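Local coordinates for Alr1585 protein (Nostoc sp., PDB 5C2I) that probably uses its haem to oxidise dyes and other substrates with hydrogen peroxide, as a dye-decolorizing (DyP-type) peroxidase, at residues R40-Q54 and L173-I187. The protein carries 1 engineered substitution. Residues are numbered along the deposited sequence; the frame is centred on the assembly and turned at random.
Sequences RDHSVHLFLQFKPEQ and LRQIAEIVHREDGFI
Two neighbouring antiparallel strands of the DyP alpha+beta barrel domain, 42-50 and 177-186, pair here, with a beta bulge at Val180 shifting the register by one. His45 and Glu183 exchange backbone bonds, His45 N reaching Glu183 O at 2.9 Å; at the bulge Phe47 splits its bonds, N to His181 O and O to Val180 N at 2.8 Å. On the face with helix 159-176, Arg182 runs extended, CG anti to the backbone N (chi1 175°), alongside Leu46, whose CD2 lies 3.9 Å from Arg182 CG. Val44 CG1 sits over one face of the guanidinium, 3.7 Å from NE, while NE and NH2 grip Asp184 side-on, NH2 using the syn lone pair of OD2 at 2.9 Å. Asp184 OD1 also accepts from Asn167 of the second subunit. A leucine in place of Arg182 would probably leave the Asp184 carboxylate without its charge partner and freer to turn. On the other face, His181 CD2 meets Phe47 CD1 at 3.8 Å, and His181 NE2 donates to Glu183 OE2, which also pairs with Lys258. At the far end the extended Lys51 side chain donates from NZ to Arg174 O at 2.9 Å. First strand beside last, helices on one face, the second domain's sheet on the other: this typifies ferredoxin-like DyP domains.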
ATOM      1  N   ARG A  40     -16.834  -1.705  13.070  1.00 21.44           N
ATOM      2  CA  ARG A  40     -15.411  -1.920  13.356  1.00 20.48           C
ATOM      3  C   ARG A  40     -14.895  -3.034  12.459  1.00 19.34           C
ATOM      4  O   ARG A  40     -15.626  -3.974  12.106  1.00 18.33           O
ATOM      5  CB  ARG A  40     -15.160  -2.270  14.834  1.00 20.55           C
ATOM      6  CG  ARG A  40     -15.797  -1.340  15.884  1.00 21.50           C
ATOM      7  CD  ARG A  40     -15.306   0.106  15.875  1.00 21.27           C
ATOM      8  NE  ARG A  40     -16.019   0.825  16.958  1.00 21.87           N
ATOM      9  CZ  ARG A  40     -15.540   1.116  18.163  1.00 22.49           C
ATOM     10  NH1 ARG A  40     -14.282   0.842  18.534  1.00 24.90           N
ATOM     11  NH2 ARG A  40     -16.338   1.673  19.064  1.00 22.00           N
ATOM     12  N   ASP A  41     -13.620  -2.958  12.132  1.00 19.79           N
ATOM     13  CA  ASP A  41     -13.020  -3.903  11.181  1.00 21.99           C
ATOM     14  C   ASP A  41     -12.713  -5.296  11.736  1.00 20.52           C
ATOM     15  O   ASP A  41     -12.553  -6.236  10.978  1.00 20.02           O
ATOM     16  CB  ASP A  41     -11.722  -3.324  10.639  1.00 25.28           C
ATOM     17  CG  ASP A  41     -11.975  -2.295   9.560  1.00 32.68           C
ATOM     18  OD1 ASP A  41     -12.901  -2.524   8.720  1.00 35.07           O
ATOM     19  OD2 ASP A  41     -11.231  -1.284   9.574  1.00 35.67           O
ATOM     20  N   HIS A  42     -12.648  -5.416  13.037  1.00 18.04           N
ATOM     21  CA  HIS A  42     -12.278  -6.688  13.663  1.00 18.00           C
ATOM     22  C   HIS A  42     -13.183  -6.939  14.857  1.00 17.30           C
ATOM     23  O   HIS A  42     -13.575  -6.008  15.565  1.00 17.39           O
ATOM     24  CB  HIS A  42     -10.832  -6.658  14.126  1.00 18.46           C
ATOM     25  CG  HIS A  42      -9.857  -6.519  13.019  1.00 18.99           C
ATOM     26  ND1 HIS A  42      -9.448  -7.594  12.255  1.00 19.63           N
ATOM     27  CD2 HIS A  42      -9.243  -5.427  12.503  1.00 19.47           C
ATOM     28  CE1 HIS A  42      -8.645  -7.162  11.294  1.00 20.30           C
ATOM     29  NE2 HIS A  42      -8.498  -5.852  11.429  1.00 20.23           N
ATOM     30  N   SER A  43     -13.500  -8.202  15.080  1.00 17.60           N
ATOM     31  CA  SER A  43     -14.261  -8.534  16.239  1.00 17.75           C
ATOM     32  C   SER A  43     -13.840  -9.874  16.805  1.00 17.33           C
ATOM     33  O   SER A  43     -13.175 -10.685  16.123  1.00 17.19           O
ATOM     34  CB  SER A  43     -15.732  -8.525  15.901  1.00 17.92           C
ATOM     35  OG  SER A  43     -15.987  -9.504  14.973  1.00 18.71           O
ATOM     36  N   VAL A  44     -14.158 -10.036  18.076  1.00 16.63           N
ATOM     37  CA  VAL A  44     -13.942 -11.310  18.778  1.00 16.69           C
ATOM     38  C   VAL A  44     -15.284 -11.722  19.342  1.00 16.66           C
ATOM     39  O   VAL A  44     -15.994 -10.910  19.971  1.00 17.85           O
ATOM     40  CB  VAL A  44     -12.881 -11.192  19.879  1.00 17.07           C
ATOM     41  CG1 VAL A  44     -12.746 -12.480  20.680  1.00 17.88           C
ATOM     42  CG2 VAL A  44     -11.518 -10.773  19.290  1.00 17.10           C
ATOM     43  N   HIS A  45     -15.622 -12.980  19.118  1.00 16.64           N
ATOM     44  CA  HIS A  45     -16.842 -13.585  19.627  1.00 16.53           C
ATOM     45  C   HIS A  45     -16.441 -14.675  20.606  1.00 17.34           C
ATOM     46  O   HIS A  45     -15.756 -15.624  20.215  1.00 16.97           O
ATOM     47  CB  HIS A  45     -17.628 -14.221  18.476  1.00 16.99           C
ATOM     48  CG  HIS A  45     -18.091 -13.247  17.446  1.00 16.42           C
ATOM     49  ND1 HIS A  45     -18.532 -13.656  16.208  1.00 16.31           N
ATOM     50  CD2 HIS A  45     -18.133 -11.890  17.437  1.00 16.17           C
ATOM     51  CE1 HIS A  45     -18.876 -12.592  15.502  1.00 16.33           C
ATOM     52  NE2 HIS A  45     -18.626 -11.513  16.220  1.00 16.21           N
ATOM     53  N   LEU A  46     -16.836 -14.524  21.876  1.00 17.52           N
ATOM     54  CA  LEU A  46     -16.561 -15.524  22.914  1.00 18.13           C
ATOM     55  C   LEU A  46     -17.865 -16.147  23.372  1.00 18.49           C
ATOM     56  O   LEU A  46     -18.731 -15.468  23.936  1.00 18.23           O
ATOM     57  CB  LEU A  46     -15.838 -14.891  24.083  1.00 18.59           C
ATOM     58  CG  LEU A  46     -14.582 -14.105  23.818  1.00 18.65           C
ATOM     59  CD1 LEU A  46     -14.086 -13.417  25.090  1.00 19.32           C
ATOM     60  CD2 LEU A  46     -13.508 -15.013  23.221  1.00 19.17           C
ATOM     61  N   PHE A  47     -18.007 -17.444  23.126  1.00 18.26           N
ATOM     62  CA  PHE A  47     -19.179 -18.185  23.541  1.00 19.40           C
ATOM     63  C   PHE A  47     -18.899 -18.811  24.885  1.00 19.79           C
ATOM     64  O   PHE A  47     -17.866 -19.461  25.073  1.00 20.34           O
ATOM     65  CB  PHE A  47     -19.535 -19.271  22.529  1.00 19.80           C
ATOM     66  CG  PHE A  47     -20.045 -18.721  21.236  1.00 20.05           C
ATOM     67  CD1 PHE A  47     -19.165 -18.341  20.226  1.00 20.65           C
ATOM     68  CD2 PHE A  47     -21.376 -18.552  21.043  1.00 20.41           C
ATOM     69  CE1 PHE A  47     -19.634 -17.816  19.026  1.00 20.25           C
ATOM     70  CE2 PHE A  47     -21.865 -17.988  19.873  1.00 20.94           C
ATOM     71  CZ  PHE A  47     -21.003 -17.648  18.856  1.00 19.60           C
ATOM     72  N   LEU A  48     -19.816 -18.619  25.819  1.00 19.84           N
ATOM     73  CA  LEU A  48     -19.617 -18.968  27.196  1.00 20.57           C
ATOM     74  C   LEU A  48     -20.574 -19.980  27.715  1.00 21.36           C
ATOM     75  O   LEU A  48     -21.735 -19.968  27.370  1.00 21.18           O
ATOM     76  CB  LEU A  48     -19.796 -17.730  28.075  1.00 21.22           C
ATOM     77  CG  LEU A  48     -19.033 -16.494  27.672  1.00 20.47           C
ATOM     78  CD1 LEU A  48     -19.331 -15.393  28.703  1.00 21.09           C
ATOM     79  CD2 LEU A  48     -17.535 -16.753  27.599  1.00 21.36           C
ATOM     80  N   GLN A  49     -20.058 -20.856  28.570  1.00 21.52           N
ATOM     81  CA  GLN A  49     -20.851 -21.686  29.469  1.00 23.48           C
ATOM     82  C   GLN A  49     -20.392 -21.393  30.893  1.00 24.30           C
ATOM     83  O   GLN A  49     -19.211 -21.637  31.262  1.00 24.43           O
ATOM     84  CB  GLN A  49     -20.646 -23.149  29.191  1.00 24.06           C
ATOM     85  CG  GLN A  49     -21.512 -24.089  30.004  1.00 25.26           C
ATOM     86  CD  GLN A  49     -21.199 -25.535  29.644  1.00 27.47           C
ATOM     87  OE1 GLN A  49     -20.517 -26.215  30.366  1.00 28.84           O
ATOM     88  NE2 GLN A  49     -21.674 -25.979  28.501  1.00 28.45           N
ATOM     89  N   PHE A  50     -21.304 -20.854  31.687  1.00 24.01           N
ATOM     90  CA  PHE A  50     -20.969 -20.490  33.060  1.00 25.01           C
ATOM     91  C   PHE A  50     -20.730 -21.723  33.916  1.00 27.33           C
ATOM     92  O   PHE A  50     -21.335 -22.779  33.701  1.00 25.48           O
ATOM     93  CB  PHE A  50     -22.063 -19.578  33.644  1.00 25.06           C
ATOM     94  CG  PHE A  50     -22.212 -18.276  32.881  1.00 24.21           C
ATOM     95  CD1 PHE A  50     -21.142 -17.383  32.781  1.00 24.07           C
ATOM     96  CD2 PHE A  50     -23.410 -17.923  32.301  1.00 24.35           C
ATOM     97  CE1 PHE A  50     -21.263 -16.196  32.074  1.00 23.62           C
ATOM     98  CE2 PHE A  50     -23.535 -16.739  31.603  1.00 23.87           C
ATOM     99  CZ  PHE A  50     -22.460 -15.874  31.485  1.00 23.13           C
ATOM    100  N   LYS A  51     -19.833 -21.600  34.879  1.00 29.00           N
ATOM    101  CA  LYS A  51     -19.425 -22.775  35.659  1.00 30.58           C
ATOM    102  C   LYS A  51     -20.492 -23.112  36.725  1.00 31.59           C
ATOM    103  O   LYS A  51     -21.089 -22.206  37.329  1.00 30.17           O
ATOM    104  CB  LYS A  51     -18.092 -22.529  36.332  1.00 32.58           C
ATOM    105  CG  LYS A  51     -16.957 -22.370  35.351  1.00 32.98           C
ATOM    106  CD  LYS A  51     -15.650 -22.150  36.085  1.00 35.71           C
ATOM    107  CE  LYS A  51     -14.475 -22.125  35.127  1.00 36.32           C
ATOM    108  NZ  LYS A  51     -13.239 -21.789  35.883  1.00 37.99           N
ATOM    109  N   PRO A  52     -20.748 -24.404  36.931  1.00 32.26           N
ATOM    110  CA  PRO A  52     -21.784 -24.833  37.863  1.00 34.27           C
ATOM    111  C   PRO A  52     -21.631 -24.245  39.245  1.00 34.62           C
ATOM    112  O   PRO A  52     -20.519 -24.102  39.726  1.00 34.81           O
ATOM    113  CB  PRO A  52     -21.612 -26.368  37.938  1.00 35.43           C
ATOM    114  CG  PRO A  52     -21.012 -26.734  36.636  1.00 35.08           C
ATOM    115  CD  PRO A  52     -20.160 -25.546  36.201  1.00 34.05           C
ATOM    116  N   GLU A  53     -22.761 -23.873  39.846  1.00 36.66           N
ATOM    117  CA  GLU A  53     -22.824 -23.443  41.238  1.00 38.41           C
ATOM    118  C   GLU A  53     -22.080 -22.143  41.491  1.00 37.34           C
ATOM    119  O   GLU A  53     -21.714 -21.876  42.611  1.00 36.84           O
ATOM    120  CB  GLU A  53     -22.251 -24.519  42.180  1.00 44.18           C
ATOM    121  CG  GLU A  53     -22.658 -25.942  41.824  1.00 47.36           C
ATOM    122  CD  GLU A  53     -24.040 -26.289  42.314  1.00 52.68           C
ATOM    123  OE1 GLU A  53     -24.255 -26.180  43.560  1.00 59.91           O
ATOM    124  OE2 GLU A  53     -24.878 -26.722  41.471  1.00 53.90           O
ATOM    125  N   GLN A  54     -21.925 -21.306  40.476  1.00 33.85           N
ATOM    126  CA  GLN A  54     -21.246 -20.013  40.652  1.00 33.13           C
ATOM    127  C   GLN A  54     -22.106 -18.834  40.244  1.00 29.68           C
ATOM    128  O   GLN A  54     -21.599 -17.811  39.786  1.00 28.39           O
ATOM    129  CB  GLN A  54     -19.948 -20.023  39.861  1.00 34.32           C
ATOM    130  CG  GLN A  54     -19.102 -21.233  40.205  1.00 38.90           C
ATOM    131  CD  GLN A  54     -17.678 -20.871  40.460  1.00 42.91           C
ATOM    132  OE1 GLN A  54     -17.379 -20.109  41.372  1.00 47.56           O
ATOM    133  NE2 GLN A  54     -16.784 -21.427  39.666  1.00 45.79           N
ATOM    134  N   LEU A 173     -12.951 -13.387  33.525  1.00 27.87           N
ATOM    135  CA  LEU A 173     -14.027 -14.174  32.939  1.00 27.62           C
ATOM    136  C   LEU A 173     -13.806 -15.681  33.121  1.00 27.08           C
ATOM    137  O   LEU A 173     -14.741 -16.426  33.411  1.00 26.06           O
ATOM    138  CB  LEU A 173     -14.201 -13.822  31.465  1.00 26.71           C
ATOM    139  CG  LEU A 173     -15.239 -14.554  30.629  1.00 27.64           C
ATOM    140  CD1 LEU A 173     -16.621 -14.498  31.257  1.00 28.76           C
ATOM    141  CD2 LEU A 173     -15.314 -13.971  29.239  1.00 27.42           C
ATOM    142  N   ARG A 174     -12.573 -16.129  32.908  1.00 27.59           N
ATOM    143  CA  ARG A 174     -12.257 -17.548  32.974  1.00 28.93           C
ATOM    144  C   ARG A 174     -12.473 -18.121  34.354  1.00 30.92           C
ATOM    145  O   ARG A 174     -12.616 -19.335  34.491  1.00 32.36           O
ATOM    146  CB  ARG A 174     -10.809 -17.812  32.578  1.00 30.62           C
ATOM    147  CG  ARG A 174     -10.572 -17.794  31.090  1.00 29.38           C
ATOM    148  CD  ARG A 174      -9.103 -18.077  30.745  1.00 30.13           C
ATOM    149  NE  ARG A 174      -8.951 -17.948  29.298  1.00 30.00           N
ATOM    150  CZ  ARG A 174      -8.264 -17.009  28.657  1.00 31.05           C
ATOM    151  NH1 ARG A 174      -7.548 -16.057  29.322  1.00 31.16           N
ATOM    152  NH2 ARG A 174      -8.295 -17.036  27.311  1.00 30.88           N
ATOM    153  N   GLN A 175     -12.463 -17.274  35.380  1.00 31.67           N
ATOM    154  CA  GLN A 175     -12.699 -17.756  36.742  1.00 33.46           C
ATOM    155  C   GLN A 175     -14.110 -18.299  36.887  1.00 31.74           C
ATOM    156  O   GLN A 175     -14.346 -19.221  37.659  1.00 31.27           O
ATOM    157  CB  GLN A 175     -12.492 -16.619  37.755  1.00 36.33           C
ATOM    158  CG  GLN A 175     -11.072 -16.074  37.789  1.00 39.93           C
ATOM    159  CD  GLN A 175     -10.089 -17.084  38.380  1.00 43.68           C
ATOM    160  OE1 GLN A 175      -9.194 -17.574  37.692  1.00 47.11           O
ATOM    161  NE2 GLN A 175     -10.276 -17.414  39.648  1.00 44.57           N
ATOM    162  N   ILE A 176     -15.038 -17.716  36.126  1.00 30.08           N
ATOM    163  CA  ILE A 176     -16.465 -18.015  36.298  1.00 31.06           C
ATOM    164  C   ILE A 176     -17.151 -18.663  35.086  1.00 29.04           C
ATOM    165  O   ILE A 176     -18.336 -18.984  35.145  1.00 28.46           O
ATOM    166  CB  ILE A 176     -17.234 -16.751  36.787  1.00 31.75           C
ATOM    167  CG1 ILE A 176     -17.035 -15.521  35.886  1.00 31.40           C
ATOM    168  CG2 ILE A 176     -16.738 -16.370  38.171  1.00 33.82           C
ATOM    169  CD1 ILE A 176     -17.995 -15.457  34.711  1.00 31.37           C
ATOM    170  N   ALA A 177     -16.419 -18.828  33.978  1.00 28.06           N
ATOM    171  CA  ALA A 177     -17.013 -19.348  32.741  1.00 27.05           C
ATOM    172  C   ALA A 177     -15.996 -20.142  31.948  1.00 27.99           C
ATOM    173  O   ALA A 177     -14.812 -19.804  31.955  1.00 28.61           O
ATOM    174  CB  ALA A 177     -17.530 -18.209  31.880  1.00 26.40           C
ATOM    175  N   GLU A 178     -16.474 -21.158  31.250  1.00 27.52           N
ATOM    176  CA  GLU A 178     -15.714 -21.820  30.210  1.00 27.79           C
ATOM    177  C   GLU A 178     -15.942 -21.055  28.925  1.00 25.86           C
ATOM    178  O   GLU A 178     -17.084 -20.731  28.589  1.00 23.53           O
ATOM    179  CB  GLU A 178     -16.211 -23.254  29.999  1.00 30.14           C
ATOM    180  CG  GLU A 178     -16.070 -24.153  31.219  1.00 35.00           C
ATOM    181  CD  GLU A 178     -14.624 -24.385  31.607  1.00 38.22           C
ATOM    182  OE1 GLU A 178     -13.761 -24.309  30.717  1.00 40.96           O
ATOM    183  OE2 GLU A 178     -14.345 -24.603  32.804  1.00 44.51           O
ATOM    184  N   ILE A 179     -14.876 -20.739  28.216  1.00 24.51           N
ATOM    185  CA  ILE A 179     -15.020 -20.211  26.877  1.00 23.61           C
ATOM    186  C   ILE A 179     -15.076 -21.437  25.973  1.00 23.53           C
ATOM    187  O   ILE A 179     -14.053 -22.087  25.763  1.00 23.04           O
ATOM    188  CB  ILE A 179     -13.852 -19.273  26.537  1.00 24.02           C
ATOM    189  CG1 ILE A 179     -13.877 -18.043  27.475  1.00 23.73           C
ATOM    190  CG2 ILE A 179     -13.921 -18.859  25.096  1.00 23.59           C
ATOM    191  CD1 ILE A 179     -12.643 -17.174  27.399  1.00 24.62           C
ATOM    192  N   VAL A 180     -16.255 -21.763  25.475  1.00 22.59           N
ATOM    193  CA  VAL A 180     -16.436 -23.028  24.757  1.00 23.70           C
ATOM    194  C   VAL A 180     -16.126 -22.875  23.275  1.00 23.04           C
ATOM    195  O   VAL A 180     -15.913 -23.863  22.578  1.00 23.86           O
ATOM    196  CB  VAL A 180     -17.849 -23.648  24.977  1.00 23.68           C
ATOM    197  CG1 VAL A 180     -18.078 -23.921  26.459  1.00 25.34           C
ATOM    198  CG2 VAL A 180     -18.957 -22.775  24.401  1.00 24.22           C
ATOM    199  N   HIS A 181     -16.126 -21.642  22.790  1.00 21.81           N
ATOM    200  CA  HIS A 181     -15.838 -21.376  21.394  1.00 21.99           C
ATOM    201  C   HIS A 181     -15.413 -19.935  21.212  1.00 20.60           C
ATOM    202  O   HIS A 181     -15.909 -19.047  21.935  1.00 19.63           O
ATOM    203  CB  HIS A 181     -17.058 -21.690  20.533  1.00 22.39           C
ATOM    204  CG  HIS A 181     -16.773 -21.641  19.086  1.00 24.15           C
ATOM    205  ND1 HIS A 181     -15.857 -22.480  18.496  1.00 26.67           N
ATOM    206  CD2 HIS A 181     -17.174 -20.782  18.124  1.00 23.86           C
ATOM    207  CE1 HIS A 181     -15.770 -22.190  17.208  1.00 26.23           C
ATOM    208  NE2 HIS A 181     -16.554 -21.161  16.961  1.00 24.23           N
ATOM    209  N   ARG A 182     -14.502 -19.704  20.259  1.00 19.34           N
ATOM    210  CA  ARG A 182     -14.093 -18.350  19.877  1.00 18.38           C
ATOM    211  C   ARG A 182     -14.082 -18.205  18.358  1.00 18.46           C
ATOM    212  O   ARG A 182     -13.624 -19.102  17.640  1.00 17.98           O
ATOM    213  CB  ARG A 182     -12.718 -18.010  20.450  1.00 18.61           C
ATOM    214  CG  ARG A 182     -12.154 -16.666  20.018  1.00 18.18           C
ATOM    215  CD  ARG A 182     -10.843 -16.293  20.715  1.00 18.45           C
ATOM    216  NE  ARG A 182     -10.207 -15.128  20.099  1.00 18.09           N
ATOM    217  CZ  ARG A 182      -9.386 -14.288  20.691  1.00 18.26           C
ATOM    218  NH1 ARG A 182      -9.083 -14.393  21.983  1.00 18.16           N
ATOM    219  NH2 ARG A 182      -8.878 -13.296  19.975  1.00 18.63           N
ATOM    220  N   GLU A 183     -14.514 -17.035  17.895  1.00 17.38           N
ATOM    221  CA  GLU A 183     -14.247 -16.580  16.544  1.00 17.34           C
ATOM    222  C   GLU A 183     -13.551 -15.214  16.568  1.00 17.34           C
ATOM    223  O   GLU A 183     -13.746 -14.400  17.495  1.00 16.62           O
ATOM    224  CB  GLU A 183     -15.534 -16.494  15.728  1.00 16.78           C
ATOM    225  CG  GLU A 183     -16.293 -17.820  15.542  1.00 17.33           C
ATOM    226  CD  GLU A 183     -15.622 -18.803  14.600  1.00 18.44           C
ATOM    227  OE1 GLU A 183     -14.707 -18.435  13.819  1.00 18.30           O
ATOM    228  OE2 GLU A 183     -16.035 -19.999  14.645  1.00 20.00           O
ATOM    229  N   ASP A 184     -12.769 -14.965  15.512  1.00 17.13           N
ATOM    230  CA  ASP A 184     -12.160 -13.676  15.252  1.00 17.31           C
ATOM    231  C   ASP A 184     -12.650 -13.230  13.874  1.00 17.61           C
ATOM    232  O   ASP A 184     -12.116 -13.644  12.853  1.00 19.07           O
ATOM    233  CB  ASP A 184     -10.636 -13.789  15.263  1.00 17.47           C
ATOM    234  CG  ASP A 184     -10.075 -13.913  16.674  1.00 18.25           C
ATOM    235  OD1 ASP A 184     -10.067 -15.048  17.243  1.00 17.39           O
ATOM    236  OD2 ASP A 184      -9.693 -12.855  17.228  1.00 18.29           O
ATOM    237  N   GLY A 185     -13.702 -12.433  13.884  1.00 17.14           N
ATOM    238  CA  GLY A 185     -14.338 -11.945  12.678  1.00 16.88           C
ATOM    239  C   GLY A 185     -13.588 -10.793  12.066  1.00 17.16           C
ATOM    240  O   GLY A 185     -12.898 -10.025  12.744  1.00 17.10           O
ATOM    241  N   PHE A 186     -13.699 -10.688  10.751  1.00 17.39           N
ATOM    242  CA  PHE A 186     -13.064  -9.609  10.013  1.00 18.15           C
ATOM    243  C   PHE A 186     -13.901  -9.234   8.796  1.00 19.51           C
ATOM    244  O   PHE A 186     -14.824  -9.964   8.407  1.00 18.85           O
ATOM    245  CB  PHE A 186     -11.640  -9.989   9.594  1.00 18.75           C
ATOM    246  CG  PHE A 186     -11.566 -11.181   8.691  1.00 19.11           C
ATOM    247  CD1 PHE A 186     -11.628 -11.022   7.307  1.00 20.04           C
ATOM    248  CD2 PHE A 186     -11.455 -12.431   9.205  1.00 18.89           C
ATOM    249  CE1 PHE A 186     -11.562 -12.133   6.473  1.00 20.65           C
ATOM    250  CE2 PHE A 186     -11.382 -13.550   8.373  1.00 20.00           C
ATOM    251  CZ  PHE A 186     -11.442 -13.386   7.010  1.00 20.18           C
ATOM    252  N   ILE A 187     -13.543  -8.122   8.179  1.00 21.84           N
ATOM    253  CA  ILE A 187     -14.255  -7.612   7.010  1.00 21.94           C
ATOM    254  C   ILE A 187     -13.427  -7.887   5.793  1.00 21.45           C
ATOM    255  O   ILE A 187     -12.293  -7.426   5.657  1.00 23.31           O
ATOM    256  CB  ILE A 187     -14.506  -6.082   7.117  1.00 23.10           C
ATOM    257  CG1 ILE A 187     -15.253  -5.726   8.395  1.00 25.22           C
ATOM    258  CG2 ILE A 187     -15.253  -5.549   5.900  1.00 23.83           C
ATOM    259  CD1 ILE A 187     -16.616  -6.330   8.589  1.00 27.21           C
TER
HETATM  260  O   HOH W   1     -11.130  -6.495   8.557  1.00 25.32           O
HETATM  261  O   HOH W   2     -10.157 -10.060  13.092  1.00 16.64           O
HETATM  262  O   HOH W   3     -10.477 -10.478  15.869  1.00 17.86           O